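Local coordinates for protein spydx (PDB 2J43) that binds host lung glycogen through paired family 41 carbohydrate-binding modules, as part of a cell-wall-anchored pullulanase that probably hydrolyses alpha-1,6-glucosidic linkages, at residues N127-V136 with A167-S178. Sequence-based numbering, arbitrary orientation.
Sequences NLAVWTFKDV and ANEIGFLILDKS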
loop_
_atom_site.group_PDB
_atom_site.type_symbol
_atom_site.label_atom_id
_atom_site.label_comp_id
_atom_site.label_asym_id
_atom_site.label_seq_id
_atom_site.Cartn_x
_atom_site.Cartn_y
_atom_site.Cartn_z
ATOM N N ASN A 127 -2.753 10.039 -23.120
ATOM C CA ASN A 127 -3.118 9.051 -24.140
ATOM C C ASN A 127 -2.657 7.617 -23.845
ATOM O O ASN A 127 -2.685 6.747 -24.711
ATOM C CB ASN A 127 -2.696 9.500 -25.521
ATOM C CG ASN A 127 -3.198 10.898 -25.869
ATOM O OD1 ASN A 127 -2.386 11.790 -26.168
ATOM N ND2 ASN A 127 -4.469 11.123 -25.728
ATOM N N LEU A 128 -2.226 7.364 -22.621
ATOM C CA LEU A 128 -1.988 5.980 -22.192
ATOM C C LEU A 128 -3.315 5.422 -21.662
ATOM O O LEU A 128 -4.125 6.169 -21.112
ATOM C CB LEU A 128 -0.917 5.950 -21.107
ATOM C CG LEU A 128 0.463 6.430 -21.536
ATOM C CD1 LEU A 128 1.495 6.107 -20.405
ATOM C CD2 LEU A 128 0.961 5.929 -22.868
ATOM N N ALA A 129 -3.534 4.115 -21.786
ATOM C CA ALA A 129 -4.786 3.507 -21.331
ATOM C C ALA A 129 -4.508 2.111 -20.847
ATOM O O ALA A 129 -3.474 1.533 -21.189
ATOM C CB ALA A 129 -5.790 3.430 -22.471
ATOM N N VAL A 130 -5.461 1.552 -20.140
ATOM C CA VAL A 130 -5.345 0.190 -19.605
ATOM C C VAL A 130 -6.387 -0.682 -20.296
ATOM O O VAL A 130 -7.572 -0.409 -20.227
ATOM C CB VAL A 130 -5.572 0.126 -18.080
ATOM C CG1 VAL A 130 -5.225 -1.325 -17.600
ATOM C CG2 VAL A 130 -4.731 1.175 -17.382
ATOM N N TRP A 131 -5.924 -1.746 -20.951
ATOM C CA TRP A 131 -6.772 -2.787 -21.507
ATOM C C TRP A 131 -6.984 -3.852 -20.414
ATOM O O TRP A 131 -6.035 -4.242 -19.786
ATOM C CB TRP A 131 -6.067 -3.429 -22.693
ATOM C CG TRP A 131 -6.931 -4.356 -23.455
ATOM C CD1 TRP A 131 -6.893 -5.734 -23.430
ATOM C CD2 TRP A 131 -7.969 -4.010 -24.396
ATOM N NE1 TRP A 131 -7.847 -6.262 -24.274
ATOM C CE2 TRP A 131 -8.529 -5.229 -24.872
ATOM C CE3 TRP A 131 -8.513 -2.809 -24.859
ATOM C CZ2 TRP A 131 -9.589 -5.255 -25.775
ATOM C CZ3 TRP A 131 -9.567 -2.855 -25.759
ATOM C CH2 TRP A 131 -10.092 -4.056 -26.194
ATOM N N THR A 132 -8.224 -4.249 -20.174
ATOM C CA THR A 132 -8.556 -5.209 -19.113
ATOM C C THR A 132 -9.365 -6.387 -19.641
ATOM O O THR A 132 -10.194 -6.249 -20.556
ATOM C CB THR A 132 -9.391 -4.536 -17.979
ATOM O OG1 THR A 132 -10.634 -4.067 -18.516
ATOM C CG2 THR A 132 -8.699 -3.274 -17.461
ATOM N N PHE A 133 -9.118 -7.540 -19.031
ATOM C CA PHE A 133 -9.791 -8.781 -19.406
ATOM C C PHE A 133 -9.673 -9.804 -18.280
ATOM O O PHE A 133 -9.098 -9.534 -17.204
ATOM C CB PHE A 133 -9.230 -9.330 -20.741
ATOM C CG PHE A 133 -7.742 -9.609 -20.757
ATOM C CD1 PHE A 133 -7.270 -10.919 -20.721
ATOM C CD2 PHE A 133 -6.803 -8.585 -20.877
ATOM C CE1 PHE A 133 -5.929 -11.202 -20.803
ATOM C CE2 PHE A 133 -5.460 -8.874 -20.955
ATOM C CZ PHE A 133 -5.024 -10.192 -20.932
ATOM N N LYS A 134 -10.209 -10.979 -18.538
ATOM C CA LYS A 134 -10.438 -11.986 -17.518
ATOM C C LYS A 134 -11.483 -11.492 -16.533
ATOM O O LYS A 134 -12.489 -10.955 -16.951
ATOM C CB LYS A 134 -9.135 -12.547 -16.924
ATOM C CG LYS A 134 -8.124 -12.903 -17.981
ATOM C CD LYS A 134 -6.879 -13.568 -17.411
ATOM C CE LYS A 134 -7.026 -15.077 -17.414
ATOM N NZ LYS A 134 -5.713 -15.762 -17.660
ATOM N N ASP A 135 -11.282 -11.637 -15.228
ATOM C CA ASP A 135 -12.399 -11.497 -14.293
ATOM C C ASP A 135 -12.688 -10.059 -13.833
ATOM O O ASP A 135 -12.995 -9.794 -12.688
ATOM C CB ASP A 135 -12.227 -12.421 -13.062
ATOM C CG ASP A 135 -11.882 -13.873 -13.422
ATOM O OD1 ASP A 135 -12.190 -14.317 -14.555
ATOM O OD2 ASP A 135 -11.239 -14.624 -12.624
ATOM N N VAL A 136 -12.675 -9.124 -14.763
ATOM C CA VAL A 136 -13.160 -7.789 -14.506
ATOM C C VAL A 136 -14.645 -7.709 -14.850
ATOM O O VAL A 136 -15.130 -8.471 -15.686
ATOM C CB VAL A 136 -12.334 -6.721 -15.327
ATOM C CG1 VAL A 136 -10.891 -6.823 -14.962
ATOM C CG2 VAL A 136 -12.451 -6.931 -16.813
ATOM N N ALA A 167 -14.241 -13.050 -8.454
ATOM C CA ALA A 167 -13.060 -12.916 -9.295
ATOM C C ALA A 167 -11.846 -13.640 -8.710
ATOM O O ALA A 167 -11.566 -13.548 -7.508
ATOM C CB ALA A 167 -12.736 -11.423 -9.541
ATOM N N ASN A 168 -11.123 -14.341 -9.571
ATOM C CA ASN A 168 -9.852 -14.990 -9.215
ATOM C C ASN A 168 -8.630 -14.441 -9.922
ATOM O O ASN A 168 -7.556 -14.440 -9.335
ATOM C CB ASN A 168 -9.884 -16.476 -9.568
ATOM C CG ASN A 168 -10.938 -17.232 -8.812
ATOM O OD1 ASN A 168 -11.026 -17.134 -7.586
ATOM N ND2 ASN A 168 -11.748 -17.989 -9.538
ATOM N N GLU A 169 -8.774 -14.037 -11.195
ATOM C CA GLU A 169 -7.639 -13.650 -12.029
ATOM C C GLU A 169 -8.007 -12.475 -12.958
ATOM O O GLU A 169 -9.128 -12.428 -13.460
ATOM C CB GLU A 169 -7.190 -14.858 -12.849
ATOM C CG GLU A 169 -5.780 -14.753 -13.375
ATOM C CD GLU A 169 -5.245 -16.081 -13.905
ATOM O OE1 GLU A 169 -5.352 -17.098 -13.187
ATOM O OE2 GLU A 169 -4.708 -16.089 -15.043
ATOM N N ILE A 170 -7.112 -11.498 -13.073
ATOM C CA ILE A 170 -7.296 -10.377 -14.004
ATOM C C ILE A 170 -6.104 -10.345 -14.929
ATOM O O ILE A 170 -5.008 -10.706 -14.552
ATOM C CB ILE A 170 -7.450 -9.002 -13.249
ATOM C CG1 ILE A 170 -7.690 -7.825 -14.205
ATOM C CG2 ILE A 170 -6.204 -8.659 -12.448
ATOM C CD1 ILE A 170 -7.907 -6.488 -13.463
ATOM N N GLY A 171 -6.353 -9.917 -16.164
ATOM C CA GLY A 171 -5.304 -9.638 -17.103
ATOM C C GLY A 171 -5.476 -8.190 -17.524
ATOM O O GLY A 171 -6.585 -7.641 -17.553
ATOM N N PHE A 172 -4.359 -7.588 -17.833
ATOM C CA PHE A 172 -4.367 -6.235 -18.344
ATOM C C PHE A 172 -3.094 -5.912 -19.114
ATOM O O PHE A 172 -2.098 -6.639 -19.117
ATOM C CB PHE A 172 -4.616 -5.229 -17.196
ATOM C CG PHE A 172 -3.542 -5.175 -16.153
ATOM C CD1 PHE A 172 -2.481 -4.249 -16.225
ATOM C CD2 PHE A 172 -3.567 -6.035 -15.086
ATOM C CE1 PHE A 172 -1.515 -4.218 -15.230
ATOM C CE2 PHE A 172 -2.589 -5.951 -14.083
ATOM C CZ PHE A 172 -1.588 -5.050 -14.187
ATOM N N LEU A 173 -3.134 -4.784 -19.827
ATOM C CA LEU A 173 -1.988 -4.331 -20.567
ATOM C C LEU A 173 -1.985 -2.836 -20.590
ATOM O O LEU A 173 -3.031 -2.233 -20.636
ATOM C CB LEU A 173 -2.005 -4.883 -21.997
ATOM C CG LEU A 173 -0.673 -4.858 -22.727
ATOM C CD1 LEU A 173 0.489 -5.598 -22.068
ATOM C CD2 LEU A 173 -0.815 -5.365 -24.197
ATOM N N ILE A 174 -0.821 -2.231 -20.523
ATOM C CA ILE A 174 -0.757 -0.761 -20.646
ATOM C C ILE A 174 -0.529 -0.413 -22.115
ATOM O O ILE A 174 0.438 -0.911 -22.744
ATOM C CB ILE A 174 0.364 -0.151 -19.810
ATOM C CG1 ILE A 174 0.336 -0.636 -18.363
ATOM C CG2 ILE A 174 0.301 1.393 -19.849
ATOM C CD1 ILE A 174 -0.972 -0.342 -17.624
ATOM N N LEU A 175 -1.376 0.462 -22.645
ATOM C CA LEU A 175 -1.338 0.877 -24.052
ATOM C C LEU A 175 -0.944 2.318 -24.224
ATOM O O LEU A 175 -1.210 3.163 -23.354
ATOM C CB LEU A 175 -2.721 0.704 -24.675
ATOM C CG LEU A 175 -3.414 -0.644 -24.491
ATOM C CD1 LEU A 175 -4.737 -0.676 -25.295
ATOM C CD2 LEU A 175 -2.462 -1.761 -24.880
ATOM N N ASP A 176 -0.288 2.601 -25.343
ATOM C CA ASP A 176 -0.041 3.960 -25.747
ATOM C C ASP A 176 -0.822 4.249 -27.021
ATOM O O ASP A 176 -0.445 3.835 -28.096
ATOM C CB ASP A 176 1.464 4.163 -25.924
ATOM C CG ASP A 176 1.820 5.578 -26.286
ATOM O OD1 ASP A 176 0.897 6.368 -26.607
ATOM O OD2 ASP A 176 3.028 5.956 -26.297
ATOM N N LYS A 177 -1.936 4.944 -26.875
ATOM C CA LYS A 177 -2.853 5.200 -28.004
ATOM C C LYS A 177 -2.306 6.204 -29.030
ATOM O O LYS A 177 -2.927 6.367 -30.078
ATOM C CB LYS A 177 -4.164 5.707 -27.495
ATOM C CG LYS A 177 -4.867 4.757 -26.518
ATOM C CD LYS A 177 -6.286 5.155 -26.191
ATOM C CE LYS A 177 -6.393 6.572 -25.637
ATOM N NZ LYS A 177 -7.793 6.991 -25.315
ATOM N N SER A 178 -1.188 6.856 -28.732
ATOM C CA SER A 178 -0.553 7.760 -29.677
ATOM C C SER A 178 0.166 6.974 -30.776
ATOM O O SER A 178 0.482 7.505 -31.863
ATOM C CB SER A 178 0.406 8.686 -28.949
ATOM O OG SER A 178 1.611 8.040 -28.625
HETATM O O HOH W 1 -7.079 9.886 -24.702
HETATM O O HOH W 2 -11.895 -17.272 -12.832
#
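Strands 128-134 and 170-176 are antiparallel neighbours in the second carbohydrate-binding module, their segment axes approaching to 4.6 Å. A129 with L175, W131 with L173 and F133 with G171 form hydrogen-bonded pairs, each closed by two backbone bonds; K177 N to N127 O continues the pattern at one end and D135 N to E169 O at the other. On the face carrying V130, I174 and F172, V130 CG1 meets F172 CB at 4.0 Å while CG2 turns to I174 CD1; V130 also touches L149 on neighbouring strand 147-153, and F172 touches I116 of strand 113-119. The other face carries W131, whose CB packs on L175 CD1, and whose ring leads away to meet W143 edge-to-face. F133 differs: with chi1 at 58° its ring folds back over the backbone of G171, whose CA lies 3.9 Å from the ring centroid and 12° off the normal, a CH-pi contact using the space that a glycine leaves. Beside it K134 bends at chi3 and chi4 to bring NZ 2.8 Å from E169 OE2, a salt bridge in which NZ approaches from above the carboxylate plane. D135 OD2 is gripped from opposite faces by N168 N (3.1 Å) and E169 N (2.9 Å), and water donates a third bond, which holds the carboxylate against the loop leading into strand 170-176. Paired amide bonds identify an antiparallel strand pair, consistent with the beta-sandwich of family 41 modules.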